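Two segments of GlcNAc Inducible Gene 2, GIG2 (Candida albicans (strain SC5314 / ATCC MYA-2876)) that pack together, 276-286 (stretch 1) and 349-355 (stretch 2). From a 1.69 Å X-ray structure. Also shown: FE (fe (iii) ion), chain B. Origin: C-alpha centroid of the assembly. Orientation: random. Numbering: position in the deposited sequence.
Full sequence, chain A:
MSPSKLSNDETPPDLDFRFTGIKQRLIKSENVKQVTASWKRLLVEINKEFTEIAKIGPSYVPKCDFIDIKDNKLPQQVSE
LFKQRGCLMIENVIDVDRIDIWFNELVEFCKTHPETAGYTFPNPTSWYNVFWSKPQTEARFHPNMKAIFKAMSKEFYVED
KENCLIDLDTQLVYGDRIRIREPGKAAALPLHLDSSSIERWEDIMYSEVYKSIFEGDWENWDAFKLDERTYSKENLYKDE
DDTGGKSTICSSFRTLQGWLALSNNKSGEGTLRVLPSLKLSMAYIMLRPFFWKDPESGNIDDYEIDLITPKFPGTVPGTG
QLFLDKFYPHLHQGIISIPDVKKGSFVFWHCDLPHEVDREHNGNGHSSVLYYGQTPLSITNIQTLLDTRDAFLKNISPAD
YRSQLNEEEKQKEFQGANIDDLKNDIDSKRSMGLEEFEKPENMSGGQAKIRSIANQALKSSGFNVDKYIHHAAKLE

Stretch 1, residues 276-286: PSLKLSMAYIM
Stretch 2 (349-355) WHCDLPH

A helix lies against a tight turn here, and van der Waals packing joins them, with no hydrogen bond across the contact; 374 Å² is buried over both sides. Stretch 1 enters through Pro 276 and the N-cap residue Ser 277, then runs as regular helix from Leu 278 to Met 286. Stretch 2 leaves a strand at His 350, makes a type I turn from His 350 to Leu 353, closed by Leu 353 N to His 350 O at 2.9 Å, and continues extended through Pro 354 and His 355. The register sets Leu 278 CA 5.9 Å from Leu 353 CA and Met 282 CA 7.1 Å from Asp 352 CA.

Leu 278 does most on the helix side. Its CA-to-CB bond points sideways, but chi1 t and chi2 p bring its end nearer the turn. Leu 278 CD2 sits over one face of the His 350 ring, 3.8 Å from the ring centroid and 17° off the normal, a CH-pi contact. Leu 278 CD1 lies 4.0 Å from Leu 353 CD1, whose side chain (chi1 -154°, chi2 p) likewise starts sideways and ends nearer. The branched end of Leu 278 packs on the His 350 ring, while Leu 278 CD1 also reaches Asp 352 CB, 3.9 Å away.

The His 350 ring, chi1 t and chi2 -87°, is fixed at its edge as well: Asp 352 N donates to His 350 ND1 at 3.0 Å, so the turn's own backbone holds the ring that Leu 278 covers.

One helical turn on, Met 282 points toward the turn with all three chi angles m. Chi1 m places Met 282 CG 3.6 Å from Asp 352 CB, and chi2 m then sets Met 282 SD 3.4 Å from Asp 352 O; chi3 m directs only CE. Asp 352, chi1 m, offers its CB to the helix while both carboxylate oxygens are hydrogen-bonded elsewhere in the structure. Its carbonyl O is buried without a partner, a polar cost the contact tolerates.

Ser 281 and Ile 285, both chi1 m and both pointing toward stretch 2, meet the Pro 354 ring (C-gamma exo): Ser 281 OG is 3.7 Å from Pro 354 CG, and Ile 285 CD1, with chi2 t, is 4.2 Å from the same CG. The serine hydroxyl is small enough to lie beside the proline and satisfies itself: Ser 281 OG donates to Ser 277 O at the N-cap, four residues back, at 2.8 Å.

Beyond the contact, His 355 ND1 (chi1 p, chi2 -76°) donates to Leu 353 O at 2.8 Å, which steadies the ring whose NE2 binds FE at 2.2 Å.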

# COMPACT_ATOMS: atom_id res chain seq x y z
N PRO A 276 1.19 -12.82 6.25
CA PRO A 276 2.52 -12.59 5.76
C PRO A 276 2.96 -13.60 4.69
O PRO A 276 3.95 -14.36 4.83
CB PRO A 276 3.35 -12.62 7.07
CG PRO A 276 2.67 -13.72 7.84
CD PRO A 276 1.21 -13.35 7.65
N SER A 277 2.16 -13.71 3.63
CA SER A 277 2.54 -14.59 2.56
C SER A 277 2.03 -13.93 1.25
O SER A 277 0.88 -14.08 0.86
CB SER A 277 1.87 -15.97 2.76
OG SER A 277 2.19 -16.89 1.67
N LEU A 278 2.92 -13.26 0.53
CA LEU A 278 2.47 -12.34 -0.50
C LEU A 278 1.98 -13.08 -1.76
O LEU A 278 0.89 -12.82 -2.26
CB LEU A 278 3.60 -11.31 -0.79
CG LEU A 278 3.37 -10.28 -1.84
CD1 LEU A 278 2.14 -9.46 -1.54
CD2 LEU A 278 4.63 -9.36 -1.84
N LYS A 279 2.83 -13.97 -2.28
CA LYS A 279 2.53 -14.70 -3.47
C LYS A 279 1.34 -15.60 -3.30
O LYS A 279 0.46 -15.59 -4.18
CB LYS A 279 3.72 -15.52 -3.96
CG LYS A 279 3.59 -16.15 -5.32
CD LYS A 279 4.74 -17.14 -5.54
CE LYS A 279 6.04 -16.45 -5.87
NZ LYS A 279 7.14 -17.44 -5.89
N LEU A 280 1.29 -16.41 -2.26
CA LEU A 280 0.13 -17.29 -2.09
C LEU A 280 -1.15 -16.50 -1.93
O LEU A 280 -2.22 -16.89 -2.45
CB LEU A 280 0.33 -18.24 -0.92
CG LEU A 280 1.39 -19.28 -1.06
CD1 LEU A 280 1.47 -20.17 0.14
CD2 LEU A 280 1.21 -20.11 -2.30
N SER A 281 -1.08 -15.41 -1.16
CA SER A 281 -2.22 -14.54 -1.02
C SER A 281 -2.83 -14.05 -2.35
O SER A 281 -4.03 -14.14 -2.57
CB SER A 281 -1.94 -13.36 -0.10
OG SER A 281 -1.84 -13.72 1.28
N MET A 282 -2.01 -13.47 -3.19
CA MET A 282 -2.50 -12.92 -4.42
C MET A 282 -2.88 -13.99 -5.48
O MET A 282 -3.75 -13.76 -6.28
CB MET A 282 -1.54 -11.87 -5.00
CG MET A 282 -1.43 -10.60 -4.16
SD MET A 282 -3.02 -9.85 -3.75
CE MET A 282 -3.75 -9.51 -5.34
N ALA A 283 -2.25 -15.13 -5.44
CA ALA A 283 -2.64 -16.23 -6.34
C ALA A 283 -4.06 -16.58 -5.94
O ALA A 283 -4.91 -16.75 -6.78
CB ALA A 283 -1.69 -17.40 -6.19
N TYR A 284 -4.36 -16.66 -4.67
CA TYR A 284 -5.67 -17.09 -4.21
C TYR A 284 -6.73 -16.04 -4.49
O TYR A 284 -7.80 -16.33 -5.07
CB TYR A 284 -5.61 -17.34 -2.70
CG TYR A 284 -6.90 -17.84 -2.11
CD1 TYR A 284 -7.25 -19.21 -2.11
CD2 TYR A 284 -7.79 -16.94 -1.52
CE1 TYR A 284 -8.46 -19.63 -1.53
CE2 TYR A 284 -8.98 -17.37 -0.95
CZ TYR A 284 -9.30 -18.70 -0.93
OH TYR A 284 -10.50 -19.06 -0.34
N ILE A 285 -6.40 -14.80 -4.20
CA ILE A 285 -7.32 -13.67 -4.36
C ILE A 285 -7.65 -13.53 -5.82
O ILE A 285 -8.85 -13.44 -6.14
CB ILE A 285 -6.77 -12.37 -3.78
CG1 ILE A 285 -6.83 -12.50 -2.24
CG2 ILE A 285 -7.56 -11.13 -4.15
CD1 ILE A 285 -5.93 -11.58 -1.44
N MET A 286 -6.63 -13.46 -6.67
CA MET A 286 -6.89 -13.21 -8.11
C MET A 286 -7.69 -14.30 -8.76
O MET A 286 -8.43 -14.01 -9.67
CB MET A 286 -5.62 -12.95 -8.90
CG MET A 286 -4.89 -11.68 -8.44
SD MET A 286 -5.88 -10.15 -8.21
CE MET A 286 -6.56 -9.92 -9.85
N TRP A 349 4.22 -2.75 4.76
CA TRP A 349 3.66 -3.88 4.12
C TRP A 349 3.38 -3.56 2.63
O TRP A 349 3.00 -2.45 2.21
CB TRP A 349 2.45 -4.48 4.80
CG TRP A 349 1.23 -3.60 4.93
CD1 TRP A 349 0.11 -3.67 4.17
CD2 TRP A 349 1.03 -2.52 5.85
NE1 TRP A 349 -0.83 -2.65 4.55
CE2 TRP A 349 -0.30 -2.01 5.64
CE3 TRP A 349 1.80 -1.97 6.89
CZ2 TRP A 349 -0.85 -0.98 6.41
CZ3 TRP A 349 1.27 -0.88 7.63
CH2 TRP A 349 -0.02 -0.41 7.40
N HIS A 350 3.56 -4.59 1.83
CA HIS A 350 3.28 -4.55 0.37
C HIS A 350 1.83 -4.18 0.07
O HIS A 350 0.91 -4.53 0.80
CB HIS A 350 3.63 -5.86 -0.31
CG HIS A 350 3.74 -5.79 -1.79
ND1 HIS A 350 2.67 -5.96 -2.63
CD2 HIS A 350 4.83 -5.72 -2.60
CE1 HIS A 350 3.07 -5.93 -3.89
NE2 HIS A 350 4.39 -5.78 -3.89
N CYS A 351 1.63 -3.36 -0.95
CA CYS A 351 0.31 -2.93 -1.34
C CYS A 351 -0.68 -4.06 -1.59
O CYS A 351 -1.89 -3.85 -1.52
CB CYS A 351 0.36 -1.95 -2.55
SG CYS A 351 1.13 -2.70 -4.00
N ASP A 352 -0.19 -5.24 -1.86
CA ASP A 352 -1.04 -6.42 -2.08
C ASP A 352 -1.14 -7.34 -0.87
O ASP A 352 -1.57 -8.51 -1.02
CB ASP A 352 -0.56 -7.22 -3.29
CG ASP A 352 -1.02 -6.64 -4.64
OD1 ASP A 352 -1.85 -5.67 -4.67
OD2 ASP A 352 -0.42 -7.10 -5.68
N LEU A 353 -0.71 -6.89 0.33
CA LEU A 353 -0.77 -7.78 1.47
C LEU A 353 -2.11 -7.63 2.24
O LEU A 353 -2.57 -6.51 2.59
CB LEU A 353 0.38 -7.49 2.43
CG LEU A 353 0.75 -8.68 3.26
CD1 LEU A 353 1.44 -9.72 2.39
CD2 LEU A 353 1.64 -8.37 4.45
N PRO A 354 -2.81 -8.74 2.41
CA PRO A 354 -4.02 -8.66 3.25
C PRO A 354 -3.66 -8.22 4.66
O PRO A 354 -2.72 -8.75 5.25
CB PRO A 354 -4.52 -10.10 3.23
CG PRO A 354 -3.86 -10.78 2.07
CD PRO A 354 -2.59 -10.10 1.89
N HIS A 355 -4.48 -7.31 5.23
CA HIS A 355 -4.21 -6.82 6.53
C HIS A 355 -5.52 -6.33 7.14
O HIS A 355 -6.54 -6.16 6.44
CB HIS A 355 -3.17 -5.72 6.48
CG HIS A 355 -3.62 -4.56 5.67
ND1 HIS A 355 -3.63 -4.59 4.30
CD2 HIS A 355 -4.18 -3.38 6.01
CE1 HIS A 355 -4.14 -3.46 3.83
NE2 HIS A 355 -4.48 -2.71 4.86
FE FE B . -5.92 -1.01 4.84
O HOH W 1 -7.32 0.70 4.69
O HOH W 2 -4.55 0.50 5.18
O HOH W 3 -6.13 -0.75 7.00